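PDB 6AGI: calcium uptake protein 3, mitochondrial from Homo sapiens, which senses mitochondrial calcium through its EF-hands and, as a disulfide-linked heterodimer with MICU1, regulates the calcium uniporter channel in the central nervous system and skeletal muscle. Local coordinates for residues S322-F328 against D357-S361; F261-L265 against F296-F300; F107-F111 against L225-Y231; F302-L306 against F365-M369. One frame throughout, in Å; residues are numbered along the deposited sequence.

Contact 1 (S322-F328 against D357-S361). With CA (calcium ion), chain G.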
loop_
_atom_site.group_PDB
_atom_site.type_symbol
_atom_site.label_atom_id
_atom_site.label_comp_id
_atom_site.label_asym_id
_atom_site.label_seq_id
_atom_site.Cartn_x
_atom_site.Cartn_y
_atom_site.Cartn_z
ATOM N N SER B 322 7.359 -13.101 -15.242
ATOM C CA SER B 322 6.841 -13.930 -14.162
ATOM C C SER B 322 7.992 -14.395 -13.291
ATOM O O SER B 322 9.069 -14.742 -13.792
ATOM C CB SER B 322 6.087 -15.153 -14.690
ATOM O OG SER B 322 4.890 -14.770 -15.329
ATOM N N ILE B 323 7.743 -14.448 -12.027
ATOM C CA ILE B 323 8.724 -14.867 -11.040
ATOM C C ILE B 323 8.681 -16.390 -10.897
ATOM O O ILE B 323 7.640 -17.027 -11.098
ATOM C CB ILE B 323 8.418 -14.127 -9.719
ATOM C CG1 ILE B 323 9.450 -14.432 -8.648
ATOM C CG2 ILE B 323 7.043 -14.475 -9.242
ATOM C CD1 ILE B 323 10.719 -13.651 -8.788
ATOM N N GLY B 324 9.838 -16.996 -10.565
ATOM C CA GLY B 324 9.866 -18.395 -10.172
ATOM C C GLY B 324 9.746 -18.587 -8.658
ATOM O O GLY B 324 9.771 -17.635 -7.881
ATOM N N GLN B 325 9.649 -19.852 -8.228
ATOM C CA GLN B 325 9.379 -20.035 -6.806
ATOM C C GLN B 325 10.578 -19.668 -5.949
ATOM O O GLN B 325 10.400 -19.178 -4.828
ATOM C CB GLN B 325 8.949 -21.467 -6.446
ATOM C CG GLN B 325 7.840 -22.043 -7.292
ATOM C CD GLN B 325 7.412 -23.461 -6.898
ATOM O OE1 GLN B 325 6.651 -24.089 -7.630
ATOM N NE2 GLN B 325 7.797 -23.915 -5.698
ATOM N N ASP B 326 11.798 -19.807 -6.469
ATOM C CA ASP B 326 12.959 -19.486 -5.647
ATOM C C ASP B 326 13.028 -17.995 -5.337
ATOM O O ASP B 326 13.080 -17.587 -4.167
ATOM C CB ASP B 326 14.234 -19.952 -6.335
ATOM C CG ASP B 326 14.422 -21.447 -6.268
ATOM O OD1 ASP B 326 13.727 -22.196 -6.990
ATOM O OD2 ASP B 326 15.297 -21.871 -5.495
ATOM N N GLU B 327 13.040 -17.156 -6.370
ATOM C CA GLU B 327 13.080 -15.730 -6.107
ATOM C C GLU B 327 11.715 -15.186 -5.711
ATOM O O GLU B 327 11.636 -14.050 -5.230
ATOM C CB GLU B 327 13.668 -14.981 -7.316
ATOM C CG GLU B 327 14.074 -13.513 -6.996
ATOM C CD GLU B 327 15.576 -13.315 -6.676
ATOM O OE1 GLU B 327 16.396 -14.233 -6.929
ATOM O OE2 GLU B 327 15.928 -12.237 -6.140
ATOM N N PHE B 328 10.638 -15.970 -5.845
ATOM C CA PHE B 328 9.406 -15.588 -5.157
ATOM C C PHE B 328 9.612 -15.665 -3.652
ATOM O O PHE B 328 9.300 -14.716 -2.918
ATOM C CB PHE B 328 8.232 -16.467 -5.588
ATOM C CG PHE B 328 6.944 -16.172 -4.847
ATOM C CD1 PHE B 328 6.696 -16.716 -3.593
ATOM C CD2 PHE B 328 5.990 -15.340 -5.395
ATOM C CE1 PHE B 328 5.523 -16.445 -2.919
ATOM C CE2 PHE B 328 4.823 -15.068 -4.723
ATOM C CZ PHE B 328 4.589 -15.623 -3.488
ATOM N N ASP B 357 3.084 -22.653 -15.804
ATOM C CA ASP B 357 4.496 -22.532 -16.167
ATOM C C ASP B 357 5.424 -22.779 -14.990
ATOM O O ASP B 357 6.642 -22.659 -15.143
ATOM C CB ASP B 357 4.810 -21.138 -16.682
ATOM C CG ASP B 357 4.487 -20.081 -15.657
ATOM O OD1 ASP B 357 4.051 -20.473 -14.543
ATOM O OD2 ASP B 357 4.732 -18.879 -15.913
ATOM N N ASP B 358 4.864 -23.035 -13.809
ATOM C CA ASP B 358 5.583 -22.970 -12.535
ATOM C C ASP B 358 6.210 -21.589 -12.331
ATOM O O ASP B 358 7.315 -21.462 -11.797
ATOM C CB ASP B 358 6.636 -24.077 -12.422
ATOM C CG ASP B 358 6.788 -24.589 -10.996
ATOM O OD1 ASP B 358 5.778 -24.531 -10.241
ATOM O OD2 ASP B 358 7.906 -25.021 -10.628
ATOM N N GLN B 359 5.495 -20.541 -12.750
ATOM C CA GLN B 359 5.888 -19.156 -12.485
ATOM C C GLN B 359 4.628 -18.328 -12.253
ATOM O O GLN B 359 3.531 -18.719 -12.650
ATOM C CB GLN B 359 6.717 -18.558 -13.643
ATOM C CG GLN B 359 8.096 -19.195 -13.856
ATOM C CD GLN B 359 9.023 -18.335 -14.700
ATOM O OE1 GLN B 359 10.247 -18.471 -14.633
ATOM N NE2 GLN B 359 8.443 -17.440 -15.498
ATOM N N LEU B 360 4.773 -17.167 -11.619
ATOM C CA LEU B 360 3.613 -16.338 -11.307
ATOM C C LEU B 360 3.757 -14.960 -11.939
ATOM O O LEU B 360 4.784 -14.295 -11.755
ATOM C CB LEU B 360 3.425 -16.206 -9.797
ATOM C CG LEU B 360 2.531 -17.327 -9.283
ATOM C CD1 LEU B 360 2.626 -17.410 -7.788
ATOM C CD2 LEU B 360 1.096 -17.105 -9.718
ATOM N N SER B 361 2.735 -14.543 -12.689
ATOM C CA SER B 361 2.703 -13.242 -13.348
ATOM C C SER B 361 2.018 -12.214 -12.447
ATOM O O SER B 361 1.563 -12.528 -11.347
ATOM C CB SER B 361 2.003 -13.335 -14.705
ATOM O OG SER B 361 0.599 -13.260 -14.566
HETATM CA CA CA G . 2.371 -19.022 -14.348
#
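Leu360 packs its side chain against Ile323 and Phe328. Its CB lies 4.0 Å from Ile323 CG2, and its CD1 lies 4.4 Å from Phe328 CE2. The backbones of Ile323 and Leu360 form an antiparallel hydrogen-bonded pair. Ile323 N donates to Leu360 O at 3.0 Å, and Leu360 N donates to Ile323 O at 2.9 Å. Both side chains of the pair lie on the same face, turned to the hydrophobic core. Just before it, Ser322 CA makes a CA-H...O contact with Leu360 O at 3.2 Å. This is the short beta link between the two loops of a paired EF-hand. One of these loops holds calcium here. Asp357 binds the ion through OD1 at 2.2 Å and OD2 at 2.8 Å, and Gln359 adds its backbone O at 2.1 Å. Asp353, Asp355 and Glu364 complete the site. Asp357 OD1 also accepts from Gln359 N at 2.3 Å, a very short bond that makes an Asx turn. The backbone of Gln359 thus runs from the ion straight into the strand pair. Gly324 is the N-cap of helix 325-336. Phe328, on that helix, meets Phe349 of helix 342-352 edge-to-face, while Ile323 touches Tyr316 of helix 314-318.

Contact 2 (F261-L265 against F296-F300); sequences FAHIL and FRSFF
Both segments are regular alpha-helix, with Leu265 N hydrogen-bonded to Phe261 O at 2.9 Å in the first. Their axes run roughly the same way, at a signed crossing angle of -26°. They stay 12.5 Å apart at closest approach. Phe261 CA is 8.0 Å from Phe296 CA, and Leu265 CA is 9.3 Å from Phe300 CA. Phe261, Phe296 and Phe299 take t at chi1; Ile264, Leu265 and Phe300 take m. The aromatic contacts centre on Phe261. Its edge points at the face of Phe299 in a T-shaped pair, with centroids 5.5 Å apart and planes at 76°. Phe261 CD1 is also 4.1 Å from Phe296 CD2, and Phe261 CE1 is 4.1 Å from Phe300 CE2. The aliphatic contacts follow one turn on. Ile264 CD1 meets the edge of Phe296 at CE2, 3.6 Å away, and Ile264 CG2 lies 3.9 Å from Phe300 CZ. Leu265 CD2 reaches Phe299 CE2 at 3.3 Å and Phe300 CZ at 3.8 Å. This is a buried hydrophobic core, away from the calcium sites. It joins helix 258-265 to helix 293-304 of the degenerate EF-hand. Helix 227-250 borders it at Ile264 and Phe296, and helix 342-352 at Phe261, Leu265 and Phe299.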
loop_
_atom_site.group_PDB
_atom_site.type_symbol
_atom_site.label_atom_id
_atom_site.label_comp_id
_atom_site.label_asym_id
_atom_site.label_seq_id
_atom_site.Cartn_x
_atom_site.Cartn_y
_atom_site.Cartn_z
ATOM N N PHE B 261 -6.963 -24.561 2.723
ATOM C CA PHE B 261 -6.133 -23.369 2.580
ATOM C C PHE B 261 -6.677 -22.468 1.478
ATOM O O PHE B 261 -7.087 -21.328 1.726
ATOM C CB PHE B 261 -4.693 -23.768 2.265
ATOM C CG PHE B 261 -3.738 -22.620 2.325
ATOM C CD1 PHE B 261 -3.786 -21.725 3.386
ATOM C CD2 PHE B 261 -2.835 -22.388 1.302
ATOM C CE1 PHE B 261 -2.917 -20.640 3.448
ATOM C CE2 PHE B 261 -1.970 -21.297 1.356
ATOM C CZ PHE B 261 -2.014 -20.425 2.432
ATOM N N ALA B 262 -6.732 -23.000 0.255
ATOM C CA ALA B 262 -7.204 -22.219 -0.882
ATOM C C ALA B 262 -8.610 -21.691 -0.632
ATOM O O ALA B 262 -8.921 -20.531 -0.950
ATOM C CB ALA B 262 -7.160 -23.078 -2.148
ATOM N N HIS B 263 -9.462 -22.521 -0.023
ATOM C CA HIS B 263 -10.833 -22.105 0.239
ATOM C C HIS B 263 -10.862 -20.865 1.117
ATOM O O HIS B 263 -11.629 -19.937 0.848
ATOM C CB HIS B 263 -11.625 -23.256 0.870
ATOM C CG HIS B 263 -12.868 -22.828 1.595
ATOM N ND1 HIS B 263 -13.963 -22.291 0.951
ATOM C CD2 HIS B 263 -13.190 -22.874 2.911
ATOM C CE1 HIS B 263 -14.904 -22.017 1.841
ATOM N NE2 HIS B 263 -14.459 -22.362 3.037
ATOM N N ILE B 264 -10.047 -20.839 2.182
ATOM C CA ILE B 264 -9.909 -19.637 3.012
ATOM C C ILE B 264 -9.367 -18.475 2.187
ATOM O O ILE B 264 -9.819 -17.326 2.318
ATOM C CB ILE B 264 -9.001 -19.912 4.224
ATOM C CG1 ILE B 264 -9.627 -20.942 5.165
ATOM C CG2 ILE B 264 -8.737 -18.628 4.970
ATOM C CD1 ILE B 264 -8.651 -21.428 6.231
ATOM N N LEU B 265 -8.383 -18.760 1.324
ATOM C CA LEU B 265 -7.770 -17.729 0.488
ATOM C C LEU B 265 -8.782 -17.006 -0.387
ATOM O O LEU B 265 -8.609 -15.821 -0.681
ATOM C CB LEU B 265 -6.693 -18.334 -0.402
ATOM C CG LEU B 265 -5.414 -18.667 0.331
ATOM C CD1 LEU B 265 -4.321 -19.067 -0.653
ATOM C CD2 LEU B 265 -5.083 -17.443 1.090
ATOM N N PHE B 296 0.566 -20.952 7.738
ATOM C CA PHE B 296 -0.686 -20.235 7.539
ATOM C C PHE B 296 -0.583 -18.808 8.094
ATOM O O PHE B 296 -0.980 -17.833 7.431
ATOM C CB PHE B 296 -1.772 -21.129 8.157
ATOM C CG PHE B 296 -3.131 -20.532 8.306
ATOM C CD1 PHE B 296 -3.444 -19.663 9.326
ATOM C CD2 PHE B 296 -4.131 -20.917 7.431
ATOM C CE1 PHE B 296 -4.737 -19.171 9.460
ATOM C CE2 PHE B 296 -5.419 -20.434 7.544
ATOM C CZ PHE B 296 -5.725 -19.552 8.555
ATOM N N ARG B 297 0.015 -18.656 9.279
ATOM C CA ARG B 297 0.282 -17.324 9.823
ATOM C C ARG B 297 1.290 -16.562 8.972
ATOM O O ARG B 297 1.146 -15.352 8.779
ATOM C CB ARG B 297 0.732 -17.424 11.290
ATOM C CG ARG B 297 0.786 -16.080 12.014
ATOM C CD ARG B 297 1.008 -16.167 13.552
ATOM N NE ARG B 297 2.005 -17.134 13.996
ATOM C CZ ARG B 297 2.385 -17.276 15.264
ATOM N NH1 ARG B 297 1.851 -16.520 16.221
ATOM N NH2 ARG B 297 3.317 -18.165 15.573
ATOM N N SER B 298 2.371 -17.223 8.552
ATOM C CA SER B 298 3.324 -16.609 7.633
ATOM C C SER B 298 2.599 -15.976 6.463
ATOM O O SER B 298 2.784 -14.792 6.151
ATOM C CB SER B 298 4.313 -17.655 7.146
ATOM O OG SER B 298 5.388 -17.752 8.062
ATOM N N PHE B 299 1.722 -16.749 5.833
ATOM C CA PHE B 299 1.087 -16.265 4.619
ATOM C C PHE B 299 0.119 -15.122 4.889
ATOM O O PHE B 299 0.055 -14.174 4.100
ATOM C CB PHE B 299 0.390 -17.410 3.888
ATOM C CG PHE B 299 -0.223 -17.004 2.602
ATOM C CD1 PHE B 299 0.548 -16.982 1.459
ATOM C CD2 PHE B 299 -1.530 -16.581 2.526
ATOM C CE1 PHE B 299 0.019 -16.588 0.259
ATOM C CE2 PHE B 299 -2.058 -16.183 1.327
ATOM C CZ PHE B 299 -1.291 -16.194 0.195
ATOM N N PHE B 300 -0.588 -15.125 6.012
ATOM C CA PHE B 300 -1.432 -13.945 6.183
ATOM C C PHE B 300 -0.671 -12.700 6.679
ATOM O O PHE B 300 -1.020 -11.566 6.302
ATOM C CB PHE B 300 -2.643 -14.324 7.028
ATOM C CG PHE B 300 -3.558 -15.287 6.304
ATOM C CD1 PHE B 300 -4.483 -14.814 5.383
ATOM C CD2 PHE B 300 -3.413 -16.658 6.441
ATOM C CE1 PHE B 300 -5.289 -15.671 4.665
ATOM C CE2 PHE B 300 -4.228 -17.530 5.732
ATOM C CZ PHE B 300 -5.167 -17.027 4.840
#

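Contact 3 (F107-F111 against L225-Y231); sequences FRIAF and LNFEDFY
Phe111 is boxed in by aromatic residues of the other segment. Phe227 CB sits over its ring face, 4.0 Å from the centroid and 5° off the normal, a CH-pi contact. The edge of Phe111 points at the face of Phe230, with centroids 5.5 Å apart and planes at 69°. Phe111, Phe227 and Phe230 all take t at chi1 and form an aromatic cluster. Segment 107-111 is helical. Residues 225-226 lead into a helix from Phe227, with Asn226 as N-cap; its OD1 accepts from Asp229 N at 2.9 Å. The helix axes approach to 9.9 Å and cross at 124°. Phe107 CA is 5.9 Å from Tyr231 CA, and Phe111 CA is 6.5 Å from Phe227 CA. At the Tyr231 end, Phe107, m at chi1, turns its edge to the Tyr231 face, with centroids 5.1 Å apart and planes at 73°. Between the ends, Ala110 CB lies 3.9 Å from Phe230 CE2, and Arg108 NH2 lies 3.7 Å from Phe227 CE2. Leu225 is hydrogen-bonded through its backbone to Val122, in the loop of the first calcium site. The arrangement is consistent with an EF-hand pair: the entering helix of EF-hand 1 packs on the helix after a partner loop.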
loop_
_atom_site.group_PDB
_atom_site.type_symbol
_atom_site.label_atom_id
_atom_site.label_comp_id
_atom_site.label_asym_id
_atom_site.label_seq_id
_atom_site.Cartn_x
_atom_site.Cartn_y
_atom_site.Cartn_z
ATOM N N PHE B 107 0.919 -0.736 13.201
ATOM C CA PHE B 107 0.469 -0.546 14.577
ATOM C C PHE B 107 1.036 0.759 15.102
ATOM O O PHE B 107 0.366 1.495 15.844
ATOM C CB PHE B 107 0.913 -1.700 15.495
ATOM C CG PHE B 107 0.417 -3.077 15.098
ATOM C CD1 PHE B 107 -0.510 -3.263 14.073
ATOM C CD2 PHE B 107 0.961 -4.201 15.718
ATOM C CE1 PHE B 107 -0.933 -4.547 13.706
ATOM C CE2 PHE B 107 0.560 -5.497 15.354
ATOM C CZ PHE B 107 -0.391 -5.676 14.350
ATOM N N ARG B 108 2.273 1.073 14.696
ATOM C CA ARG B 108 2.883 2.336 15.081
ATOM C C ARG B 108 2.213 3.495 14.378
ATOM O O ARG B 108 1.958 4.536 15.009
ATOM C CB ARG B 108 4.364 2.323 14.767
ATOM C CG ARG B 108 5.077 3.537 15.232
ATOM C CD ARG B 108 6.525 3.479 14.773
ATOM N NE ARG B 108 7.182 2.202 15.087
ATOM C CZ ARG B 108 7.972 1.976 16.140
ATOM N NH1 ARG B 108 8.228 2.939 17.021
ATOM N NH2 ARG B 108 8.512 0.774 16.310
ATOM N N ILE B 109 1.905 3.348 13.074
ATOM C CA ILE B 109 1.164 4.442 12.437
ATOM C C ILE B 109 -0.160 4.692 13.175
ATOM O O ILE B 109 -0.571 5.840 13.376
ATOM C CB ILE B 109 0.935 4.164 10.942
ATOM C CG1 ILE B 109 2.233 4.277 10.160
ATOM C CG2 ILE B 109 -0.066 5.155 10.319
ATOM C CD1 ILE B 109 2.195 3.489 8.814
ATOM N N ALA B 110 -0.818 3.629 13.632
ATOM C CA ALA B 110 -2.105 3.759 14.312
ATOM C C ALA B 110 -1.961 4.440 15.672
ATOM O O ALA B 110 -2.660 5.421 15.967
ATOM C CB ALA B 110 -2.745 2.379 14.460
ATOM N N PHE B 111 -1.035 3.940 16.502
ATOM C CA PHE B 111 -0.721 4.571 17.783
ATOM C C PHE B 111 -0.446 6.066 17.633
ATOM O O PHE B 111 -0.998 6.896 18.382
ATOM C CB PHE B 111 0.491 3.884 18.420
ATOM C CG PHE B 111 0.832 4.421 19.772
ATOM C CD1 PHE B 111 0.169 3.971 20.901
ATOM C CD2 PHE B 111 1.797 5.403 19.910
ATOM C CE1 PHE B 111 0.463 4.484 22.158
ATOM C CE2 PHE B 111 2.100 5.925 21.168
ATOM C CZ PHE B 111 1.426 5.465 22.295
ATOM N N LEU B 225 -2.223 4.127 27.868
ATOM C CA LEU B 225 -1.730 3.086 26.972
ATOM C C LEU B 225 -0.455 3.555 26.286
ATOM O O LEU B 225 -0.471 4.569 25.579
ATOM C CB LEU B 225 -2.775 2.748 25.919
ATOM C CG LEU B 225 -3.793 1.647 26.153
ATOM C CD1 LEU B 225 -4.555 1.460 24.837
ATOM C CD2 LEU B 225 -3.086 0.364 26.543
ATOM N N ASN B 226 0.641 2.826 26.483
ATOM C CA ASN B 226 1.875 3.110 25.761
ATOM C C ASN B 226 1.889 2.314 24.449
ATOM O O ASN B 226 1.012 1.482 24.190
ATOM C CB ASN B 226 3.093 2.783 26.627
ATOM C CG ASN B 226 3.239 1.281 26.903
ATOM O OD1 ASN B 226 2.353 0.481 26.600
ATOM N ND2 ASN B 226 4.345 0.907 27.515
ATOM N N PHE B 227 2.907 2.551 23.616
ATOM C CA PHE B 227 2.980 1.858 22.331
ATOM C C PHE B 227 3.092 0.343 22.501
ATOM O O PHE B 227 2.561 -0.429 21.691
ATOM C CB PHE B 227 4.173 2.356 21.531
ATOM C CG PHE B 227 4.340 1.645 20.240
ATOM C CD1 PHE B 227 3.251 1.429 19.397
ATOM C CD2 PHE B 227 5.584 1.127 19.894
ATOM C CE1 PHE B 227 3.419 0.733 18.197
ATOM C CE2 PHE B 227 5.765 0.432 18.708
ATOM C CZ PHE B 227 4.689 0.233 17.855
ATOM N N GLU B 228 3.803 -0.104 23.531
ATOM C CA GLU B 228 4.063 -1.531 23.656
ATOM C C GLU B 228 2.771 -2.313 23.935
ATOM O O GLU B 228 2.518 -3.352 23.305
ATOM C CB GLU B 228 5.143 -1.737 24.717
ATOM C CG GLU B 228 6.540 -1.200 24.266
ATOM C CD GLU B 228 6.802 0.316 24.546
ATOM O OE1 GLU B 228 6.163 0.906 25.448
ATOM O OE2 GLU B 228 7.668 0.920 23.858
ATOM N N ASP B 229 1.899 -1.802 24.817
ATOM C CA ASP B 229 0.635 -2.507 25.037
ATOM C C ASP B 229 -0.262 -2.484 23.806
ATOM O O ASP B 229 -0.888 -3.495 23.473
ATOM C CB ASP B 229 -0.146 -1.933 26.223
ATOM C CG ASP B 229 0.684 -1.805 27.481
ATOM O OD1 ASP B 229 1.355 -2.796 27.839
ATOM O OD2 ASP B 229 0.583 -0.757 28.168
ATOM N N PHE B 230 -0.310 -1.351 23.107
ATOM C CA PHE B 230 -1.089 -1.215 21.877
ATOM C C PHE B 230 -0.657 -2.252 20.843
ATOM O O PHE B 230 -1.487 -2.982 20.279
ATOM C CB PHE B 230 -0.853 0.207 21.378
ATOM C CG PHE B 230 -1.903 0.766 20.472
ATOM C CD1 PHE B 230 -3.135 1.180 20.980
ATOM C CD2 PHE B 230 -1.615 0.997 19.130
ATOM C CE1 PHE B 230 -4.093 1.743 20.149
ATOM C CE2 PHE B 230 -2.554 1.563 18.297
ATOM C CZ PHE B 230 -3.800 1.935 18.808
ATOM N N TYR B 231 0.655 -2.321 20.590
ATOM C CA TYR B 231 1.214 -3.326 19.706
ATOM C C TYR B 231 0.815 -4.718 20.159
ATOM O O TYR B 231 0.479 -5.577 19.333
ATOM C CB TYR B 231 2.741 -3.200 19.682
ATOM C CG TYR B 231 3.437 -4.084 18.672
ATOM C CD1 TYR B 231 3.571 -5.449 18.874
ATOM C CD2 TYR B 231 4.003 -3.542 17.536
ATOM C CE1 TYR B 231 4.217 -6.252 17.953
ATOM C CE2 TYR B 231 4.652 -4.343 16.598
ATOM C CZ TYR B 231 4.753 -5.706 16.829
ATOM O OH TYR B 231 5.388 -6.514 15.932
#

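Contact 4 (F302-L306 against F365-M369); sequences FLNNL and FIGIM
The ring of Phe365 projects from one segment into a hollow lined by Phe302, Leu303 and Leu306. Segment 302-306 starts in the C-terminal part of helix 293-304, and Asn305 sits at the N-cap position of the next helix. Segment 365-369 contains a type I beta turn from Ile366 to Met369, with Met369 N hydrogen-bonded to Ile366 O at 3.2 Å. Leu303 CA is 8.6 Å from Met369 CA, and Leu306 CA is 7.8 Å from Ile366 CA. Phe365 and Phe302 both take t at chi1. The rings meet rim to rim, Phe302 CE2 to Phe365 CE2 at 3.4 Å, with centroids 5.9 Å apart and planes at 21°. Neither ring lies over the other. Leu303 CD2 packs 4.1 Å from Phe365 CZ, and Leu306 CD1 lies 4.2 Å from Phe365 CE2. This hollow lies where helix 293-304 of the degenerate EF-hand 2 meets the chain just after Glu364, a calcium ligand of EF-hand 3. Phe340 and Phe309 each meet the Phe302 ring edge-to-face, so the hollow belongs to a wider aromatic core. The second bump is Met369. With chi1, chi2 and chi3 all m, its side chain curls so that CE comes 3.3 Å from Leu303 CD2. Leu306 is t at chi1 and p at chi2. Its CD2 fits beside the root of the methionine, 3.9 Å from Met369 CB, and lies 4.4 Å from Ile366 O.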
loop_
_atom_site.group_PDB
_atom_site.type_symbol
_atom_site.label_atom_id
_atom_site.label_comp_id
_atom_site.label_asym_id
_atom_site.label_seq_id
_atom_site.Cartn_x
_atom_site.Cartn_y
_atom_site.Cartn_z
ATOM N N PHE B 302 2.180 -11.988 5.475
ATOM C CA PHE B 302 2.622 -11.551 4.152
ATOM C C PHE B 302 1.503 -10.836 3.387
ATOM O O PHE B 302 1.741 -9.799 2.738
ATOM C CB PHE B 302 3.118 -12.766 3.375
ATOM C CG PHE B 302 3.167 -12.559 1.907
ATOM C CD1 PHE B 302 4.043 -11.634 1.356
ATOM C CD2 PHE B 302 2.303 -13.235 1.075
ATOM C CE1 PHE B 302 4.072 -11.422 -0.009
ATOM C CE2 PHE B 302 2.323 -13.016 -0.288
ATOM C CZ PHE B 302 3.206 -12.112 -0.835
ATOM N N LEU B 303 0.258 -11.332 3.491
ATOM C CA LEU B 303 -0.831 -10.623 2.811
ATOM C C LEU B 303 -1.035 -9.247 3.393
ATOM O O LEU B 303 -1.452 -8.332 2.670
ATOM C CB LEU B 303 -2.164 -11.366 2.868
ATOM C CG LEU B 303 -2.264 -12.578 1.972
ATOM C CD1 LEU B 303 -3.678 -13.160 1.958
ATOM C CD2 LEU B 303 -1.741 -12.213 0.593
ATOM N N ASN B 304 -0.716 -9.057 4.672
ATOM C CA ASN B 304 -0.861 -7.687 5.124
ATOM C C ASN B 304 0.327 -6.823 4.741
ATOM O O ASN B 304 0.213 -5.595 4.799
ATOM C CB ASN B 304 -1.145 -7.627 6.627
ATOM C CG ASN B 304 -2.588 -7.949 6.930
ATOM O OD1 ASN B 304 -3.407 -8.025 6.023
ATOM N ND2 ASN B 304 -2.915 -8.113 8.185
ATOM N N ASN B 305 1.422 -7.419 4.276
ATOM C CA ASN B 305 2.571 -6.658 3.794
ATOM C C ASN B 305 2.651 -6.705 2.262
ATOM O O ASN B 305 3.736 -6.619 1.645
ATOM C CB ASN B 305 3.834 -7.207 4.437
ATOM C CG ASN B 305 4.222 -6.470 5.685
ATOM O OD1 ASN B 305 4.202 -7.033 6.791
ATOM N ND2 ASN B 305 4.547 -5.192 5.533
ATOM N N LEU B 306 1.490 -6.861 1.628
ATOM C CA LEU B 306 1.500 -7.079 0.192
ATOM C C LEU B 306 2.098 -5.911 -0.583
ATOM O O LEU B 306 2.662 -6.135 -1.661
ATOM C CB LEU B 306 0.088 -7.365 -0.315
ATOM C CG LEU B 306 0.185 -8.097 -1.663
ATOM C CD1 LEU B 306 0.658 -9.518 -1.475
ATOM C CD2 LEU B 306 -1.137 -8.076 -2.400
ATOM N N PHE B 365 -1.096 -13.410 -9.208
ATOM C CA PHE B 365 -1.126 -13.243 -7.759
ATOM C C PHE B 365 -1.465 -11.811 -7.332
ATOM O O PHE B 365 -2.573 -11.559 -6.834
ATOM C CB PHE B 365 0.200 -13.669 -7.102
ATOM C CG PHE B 365 0.102 -13.728 -5.611
ATOM C CD1 PHE B 365 -1.084 -14.184 -5.037
ATOM C CD2 PHE B 365 1.096 -13.247 -4.782
ATOM C CE1 PHE B 365 -1.251 -14.239 -3.677
ATOM C CE2 PHE B 365 0.935 -13.289 -3.394
ATOM C CZ PHE B 365 -0.252 -13.787 -2.847
ATOM N N ILE B 366 -0.538 -10.861 -7.511
ATOM C CA ILE B 366 -0.681 -9.546 -6.880
ATOM C C ILE B 366 -1.936 -8.821 -7.357
ATOM O O ILE B 366 -2.699 -8.270 -6.547
ATOM C CB ILE B 366 0.574 -8.689 -7.116
ATOM C CG1 ILE B 366 1.800 -9.326 -6.454
ATOM C CG2 ILE B 366 0.358 -7.256 -6.665
ATOM C CD1 ILE B 366 3.045 -8.413 -6.437
ATOM N N GLY B 367 -2.169 -8.812 -8.675
ATOM C CA GLY B 367 -3.362 -8.169 -9.205
ATOM C C GLY B 367 -4.637 -8.763 -8.645
ATOM O O GLY B 367 -5.616 -8.054 -8.396
ATOM N N ILE B 368 -4.629 -10.073 -8.408
ATOM C CA ILE B 368 -5.832 -10.759 -7.968
ATOM C C ILE B 368 -6.193 -10.465 -6.506
ATOM O O ILE B 368 -7.364 -10.612 -6.138
ATOM C CB ILE B 368 -5.681 -12.259 -8.315
ATOM C CG1 ILE B 368 -6.144 -12.468 -9.756
ATOM C CG2 ILE B 368 -6.441 -13.167 -7.370
ATOM C CD1 ILE B 368 -7.647 -12.495 -9.943
ATOM N N MET B 369 -5.265 -10.014 -5.659
ATOM C CA MET B 369 -5.666 -9.780 -4.277
ATOM C C MET B 369 -6.426 -8.461 -4.150
ATOM O O MET B 369 -6.052 -7.434 -4.729
ATOM C CB MET B 369 -4.475 -9.785 -3.303
ATOM C CG MET B 369 -3.525 -10.936 -3.440
ATOM S SD MET B 369 -4.300 -12.509 -3.080
ATOM C CE MET B 369 -4.426 -12.636 -1.308
#

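In the fold
From the N terminus, contact 3 comes first. It closes a long loop from helix 104-114 to the start of helix 227-250, beside EF-hand 1. Contact 2 follows in series and joins helix 258-265 to helix 293-304. Contact 4 starts further along that helix and closes a loop reaching residues 365-369. Contact 1 is nested inside this loop and pairs strands 323-324 and 359-360. Phe365 links three of the contacts: its ring touches Phe299 of contact 2 and Phe328 of contact 1. Contact 4 ties the degenerate EF-hand 2 to EF-hand 3, and through Phe365 it adjoins contacts 1 and 2. Contact 3 stands apart, its centre about 25 Å from that of contact 4.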